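PDB 1OI0: MPN domain-containing protein from Archaeoglobus fulgidus, which is probably a zinc-dependent metallopeptidase of the JAB1/MPN family, related to the deubiquitinating enzymes of the proteasome. Local coordinates for residues Glu16-Ala21 against Ile95-Pro100; Leu29-Lys34 against Glu39-Pro44. All blocks are in the same frame, centred on the assembly; numbering follows the deposited sequence.

Contact 1: Glu16-Ala21 against Ile95-Pro100; sequences EAAKSA and IIVCYP
Ala18 and Val97 make the apolar contact between the last turns of helix 8-21 and the end of strand 93-98: Ala18 CB points at the strand and meets Val97 CG2 at 3.8 Å, methyl against methyl. Val97 is turned so that CG2 stands between its own backbone N and carbonyl carbon (chi1 -60°), which brings this branch rather than CG1 up to the helix. The small alanine side chain lets Ala18 CA stand 7.5 Å from Val97 CA.

The second touch is a loose van der Waals approach, not a polar bond. Lys19 runs out fully extended beyond CG and passes alongside the turn after the strand, its CE 4.1 Å from Pro100 O. A cis peptide precedes Pro100, and Pro100 CB sits over the centre of the Tyr99 ring. Within the helix, Glu16 O is gripped twice by Ser20, by N and by OG at 3.0 Å each, from opposite faces of the carbonyl plane.

The contact joins a helix to the sheet of the JAB1/MPN fold, the Val97 side chain about 9 Å from the bound zinc ion. Cys98 turns away from the helix into its disulfide with Cys77. Helix 8-21 packs here on strand 93-98 and on its neighbour 64-72, where Ala18 also meets Ser71 and whose His70 and His72 bind zinc; Tyr101, from the loop after the strand, touches both Ala18 and Lys19.

Contact 2: Leu29-Lys34 against Glu39-Pro44; sequences LLSGSK and ELIFLP
Leu29 fits its side chain against Ile41 and Leu43. Its CB rests on Ile41 CB at 3.6 Å, the two side chains meeting aslant, and CD1 lies 4.0 Å from both Ile41 CG2 and Ile41 CD1, opposite the fork of the isoleucine. CD2 turns the other way, toward Leu43 CD1 at 4.0 Å, where the two leucines cross at about a right angle; Leu29 is thus the bump in the hollow between Ile41 and Leu43. Cut back to an alanine, this position would probably leave Leu43 CD1 without its mate across the hairpin and open a gap beside Ile41 CG2 and CD1. Farther along the same face, Ser31 OG sits 3.1 Å from Glu39 CB and, on its other flank, near Ile41 CG1; a chi1 of 63° swings it over the neighbouring strand.

The two segments belong to the arms of an antiparallel beta hairpin, strands 27-32 and 36-42. Leu29 and Ile41 form a hydrogen-bonded pair with nearly straight bonds (173° and 171° at the hydrogens). Ser31 and Glu39 form another, with more bent bonds.

On the opposite face the non-hydrogen-bonded pair Leu30 and Leu40 run next to each other in the same direction, CD2 to CD2 at 3.8 Å. Both reach Ile14 of helix 8-21 and Val69 of strand 64-72, and Leu40 CB also backs onto one face of the Phe42 ring.

From the N terminus, the chain runs through helix 8-21, whose last turns supply the first side of contact 1, and leads, after a short linker, into strand 27-32. The hairpin then closes contact 2 with only four residues between its segments. Much later, after strand 64-72 and helix 81-89, strand 93-98 returns to the helix and completes contact 1, so the short loop of contact 2 falls wholly within the long one. The two centres lie about 16 Å apart, yet they meet where Ile95 CD1 packs on Leu30 CD1 at 3.8 Å. Strand 64-72 runs between strands 27-32 and 93-98, placing both in one mixed sheet with helix 8-21 packed on it.

Contact 1: Glu16-Ala21 against Ile95-Pro100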
# COMPACT_ATOMS: atom_id res chain seq x y z
N GLU A 16 3.36 10.57 2.08
CA GLU A 16 3.07 11.81 2.79
C GLU A 16 1.93 11.59 3.79
O GLU A 16 1.90 12.21 4.85
CB GLU A 16 2.70 12.92 1.80
CG GLU A 16 3.81 13.23 0.81
CD GLU A 16 3.47 14.38 -0.12
OE1 GLU A 16 2.35 14.38 -0.68
OE2 GLU A 16 4.32 15.28 -0.29
N ALA A 17 1.01 10.69 3.45
CA ALA A 17 -0.11 10.38 4.33
C ALA A 17 0.42 9.62 5.54
O ALA A 17 -0.06 9.80 6.66
CB ALA A 17 -1.14 9.54 3.59
N ALA A 18 1.41 8.77 5.31
CA ALA A 18 2.02 7.99 6.38
C ALA A 18 2.76 8.94 7.32
O ALA A 18 2.65 8.83 8.55
CB ALA A 18 2.99 6.97 5.81
N LYS A 19 3.51 9.87 6.74
CA LYS A 19 4.24 10.85 7.54
C LYS A 19 3.27 11.64 8.40
O LYS A 19 3.53 11.88 9.58
CB LYS A 19 5.03 11.81 6.65
CG LYS A 19 6.17 11.17 5.88
CD LYS A 19 6.84 12.18 4.97
CE LYS A 19 7.98 11.55 4.19
NZ LYS A 19 8.62 12.53 3.26
N SER A 20 2.15 12.04 7.81
CA SER A 20 1.14 12.81 8.53
C SER A 20 0.47 11.98 9.61
O SER A 20 0.07 12.51 10.65
CB SER A 20 0.08 13.33 7.56
OG SER A 20 0.65 14.23 6.63
N ALA A 21 0.34 10.68 9.37
CA ALA A 21 -0.29 9.79 10.34
C ALA A 21 0.61 9.38 11.51
O ALA A 21 0.12 9.13 12.61
CB ALA A 21 -0.80 8.53 9.62
N ILE A 95 0.54 -3.06 -0.06
CA ILE A 95 1.76 -2.30 0.18
C ILE A 95 1.95 -1.93 1.64
O ILE A 95 0.99 -1.65 2.35
CB ILE A 95 1.74 -0.99 -0.63
CG1 ILE A 95 1.70 -1.30 -2.13
CG2 ILE A 95 2.94 -0.12 -0.27
CD1 ILE A 95 1.51 -0.07 -3.00
N ILE A 96 3.19 -1.98 2.09
CA ILE A 96 3.52 -1.56 3.44
C ILE A 96 4.59 -0.49 3.29
O ILE A 96 5.58 -0.69 2.58
CB ILE A 96 4.13 -2.70 4.31
CG1 ILE A 96 3.09 -3.79 4.55
CG2 ILE A 96 4.61 -2.13 5.65
CD1 ILE A 96 3.59 -4.91 5.43
N VAL A 97 4.38 0.66 3.92
CA VAL A 97 5.37 1.73 3.89
C VAL A 97 5.83 1.81 5.34
O VAL A 97 5.07 1.48 6.25
CB VAL A 97 4.77 3.08 3.41
CG1 VAL A 97 4.20 2.92 2.01
CG2 VAL A 97 3.70 3.56 4.36
N CYS A 98 7.06 2.25 5.55
CA CYS A 98 7.59 2.30 6.91
C CYS A 98 8.44 3.52 7.17
O CYS A 98 8.93 4.17 6.24
CB CYS A 98 8.41 1.02 7.15
SG CYS A 98 9.58 0.71 5.78
N TYR A 99 8.62 3.83 8.44
CA TYR A 99 9.45 4.96 8.86
C TYR A 99 10.83 4.76 8.24
O TYR A 99 11.32 3.64 8.17
CB TYR A 99 9.56 4.96 10.38
CG TYR A 99 10.31 6.14 10.94
CD1 TYR A 99 9.69 7.38 11.08
CD2 TYR A 99 11.65 6.03 11.29
CE1 TYR A 99 10.38 8.48 11.55
CE2 TYR A 99 12.36 7.13 11.77
CZ TYR A 99 11.72 8.35 11.89
OH TYR A 99 12.41 9.45 12.33
N PRO A 100 11.51 5.85 7.82
CA PRO A 100 11.17 7.28 7.83
C PRO A 100 10.27 7.75 6.69
O PRO A 100 10.12 8.95 6.46
CB PRO A 100 12.54 7.93 7.76
CG PRO A 100 13.26 7.03 6.83
CD PRO A 100 12.89 5.65 7.35

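Contact 2: Leu29-Lys34 against Glu39-Pro44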
# COMPACT_ATOMS: atom_id res chain seq x y z
N LEU A 29 -7.35 1.68 0.87
CA LEU A 29 -7.48 0.67 -0.16
C LEU A 29 -6.87 1.23 -1.43
O LEU A 29 -7.08 2.39 -1.77
CB LEU A 29 -8.95 0.33 -0.41
CG LEU A 29 -9.75 -0.15 0.80
CD1 LEU A 29 -11.19 -0.46 0.37
CD2 LEU A 29 -9.09 -1.38 1.40
N LEU A 30 -6.10 0.40 -2.12
CA LEU A 30 -5.46 0.80 -3.37
C LEU A 30 -6.49 0.64 -4.48
O LEU A 30 -7.15 -0.39 -4.58
CB LEU A 30 -4.25 -0.08 -3.63
CG LEU A 30 -3.11 0.03 -2.60
CD1 LEU A 30 -2.11 -1.09 -2.80
CD2 LEU A 30 -2.44 1.39 -2.75
N SER A 31 -6.66 1.67 -5.31
CA SER A 31 -7.63 1.60 -6.38
C SER A 31 -7.16 2.24 -7.68
O SER A 31 -6.07 2.81 -7.75
CB SER A 31 -8.95 2.24 -5.94
OG SER A 31 -8.79 3.62 -5.66
N GLY A 32 -8.00 2.13 -8.71
CA GLY A 32 -7.68 2.69 -10.00
C GLY A 32 -8.26 1.82 -11.09
O GLY A 32 -8.98 0.86 -10.80
N SER A 33 -7.97 2.14 -12.35
CA SER A 33 -8.47 1.35 -13.47
C SER A 33 -7.34 0.68 -14.21
O SER A 33 -6.16 0.87 -13.89
CB SER A 33 -9.26 2.24 -14.43
OG SER A 33 -10.47 2.69 -13.85
N LYS A 34 -7.70 -0.12 -15.21
CA LYS A 34 -6.72 -0.83 -16.02
C LYS A 34 -5.76 -1.65 -15.15
O LYS A 34 -6.19 -2.54 -14.42
CB LYS A 34 -5.93 0.16 -16.88
CG LYS A 34 -5.06 -0.48 -17.95
CD LYS A 34 -4.30 0.58 -18.74
CE LYS A 34 -3.44 -0.06 -19.82
NZ LYS A 34 -2.68 0.97 -20.59
N GLU A 39 -5.23 5.65 -7.35
CA GLU A 39 -6.28 6.24 -6.52
C GLU A 39 -6.31 5.55 -5.16
O GLU A 39 -5.84 4.43 -5.01
CB GLU A 39 -7.64 6.08 -7.20
CG GLU A 39 -7.81 6.88 -8.47
CD GLU A 39 -8.07 8.35 -8.20
OE1 GLU A 39 -7.22 9.00 -7.55
OE2 GLU A 39 -9.13 8.85 -8.64
N LEU A 40 -6.87 6.24 -4.17
CA LEU A 40 -6.96 5.67 -2.83
C LEU A 40 -8.36 5.79 -2.26
O LEU A 40 -9.03 6.81 -2.44
CB LEU A 40 -6.00 6.38 -1.87
CG LEU A 40 -4.49 6.18 -2.02
CD1 LEU A 40 -3.77 6.99 -0.95
CD2 LEU A 40 -4.14 4.71 -1.90
N ILE A 41 -8.80 4.73 -1.60
CA ILE A 41 -10.09 4.73 -0.93
C ILE A 41 -9.67 4.91 0.52
O ILE A 41 -9.18 3.97 1.15
CB ILE A 41 -10.82 3.37 -1.09
CG1 ILE A 41 -11.15 3.12 -2.57
CG2 ILE A 41 -12.10 3.37 -0.25
CD1 ILE A 41 -11.80 1.79 -2.83
N PHE A 42 -9.83 6.11 1.04
CA PHE A 42 -9.42 6.38 2.42
C PHE A 42 -10.27 5.67 3.47
O PHE A 42 -11.48 5.52 3.31
CB PHE A 42 -9.39 7.88 2.66
CG PHE A 42 -8.39 8.60 1.80
CD1 PHE A 42 -8.70 8.94 0.49
CD2 PHE A 42 -7.13 8.91 2.30
CE1 PHE A 42 -7.76 9.56 -0.32
CE2 PHE A 42 -6.18 9.53 1.49
CZ PHE A 42 -6.49 9.86 0.18
N LEU A 43 -9.61 5.24 4.53
CA LEU A 43 -10.26 4.54 5.63
C LEU A 43 -10.03 5.29 6.95
O LEU A 43 -8.97 5.87 7.18
CB LEU A 43 -9.71 3.12 5.73
CG LEU A 43 -9.95 2.25 4.50
CD1 LEU A 43 -9.25 0.91 4.67
CD2 LEU A 43 -11.45 2.06 4.28
N PRO A 44 -11.03 5.26 7.85
CA PRO A 44 -10.98 5.93 9.15
C PRO A 44 -10.05 5.28 10.19
O PRO A 44 -10.52 4.69 11.16
CB PRO A 44 -12.43 5.91 9.60
CG PRO A 44 -12.91 4.59 9.05
CD PRO A 44 -12.34 4.60 7.65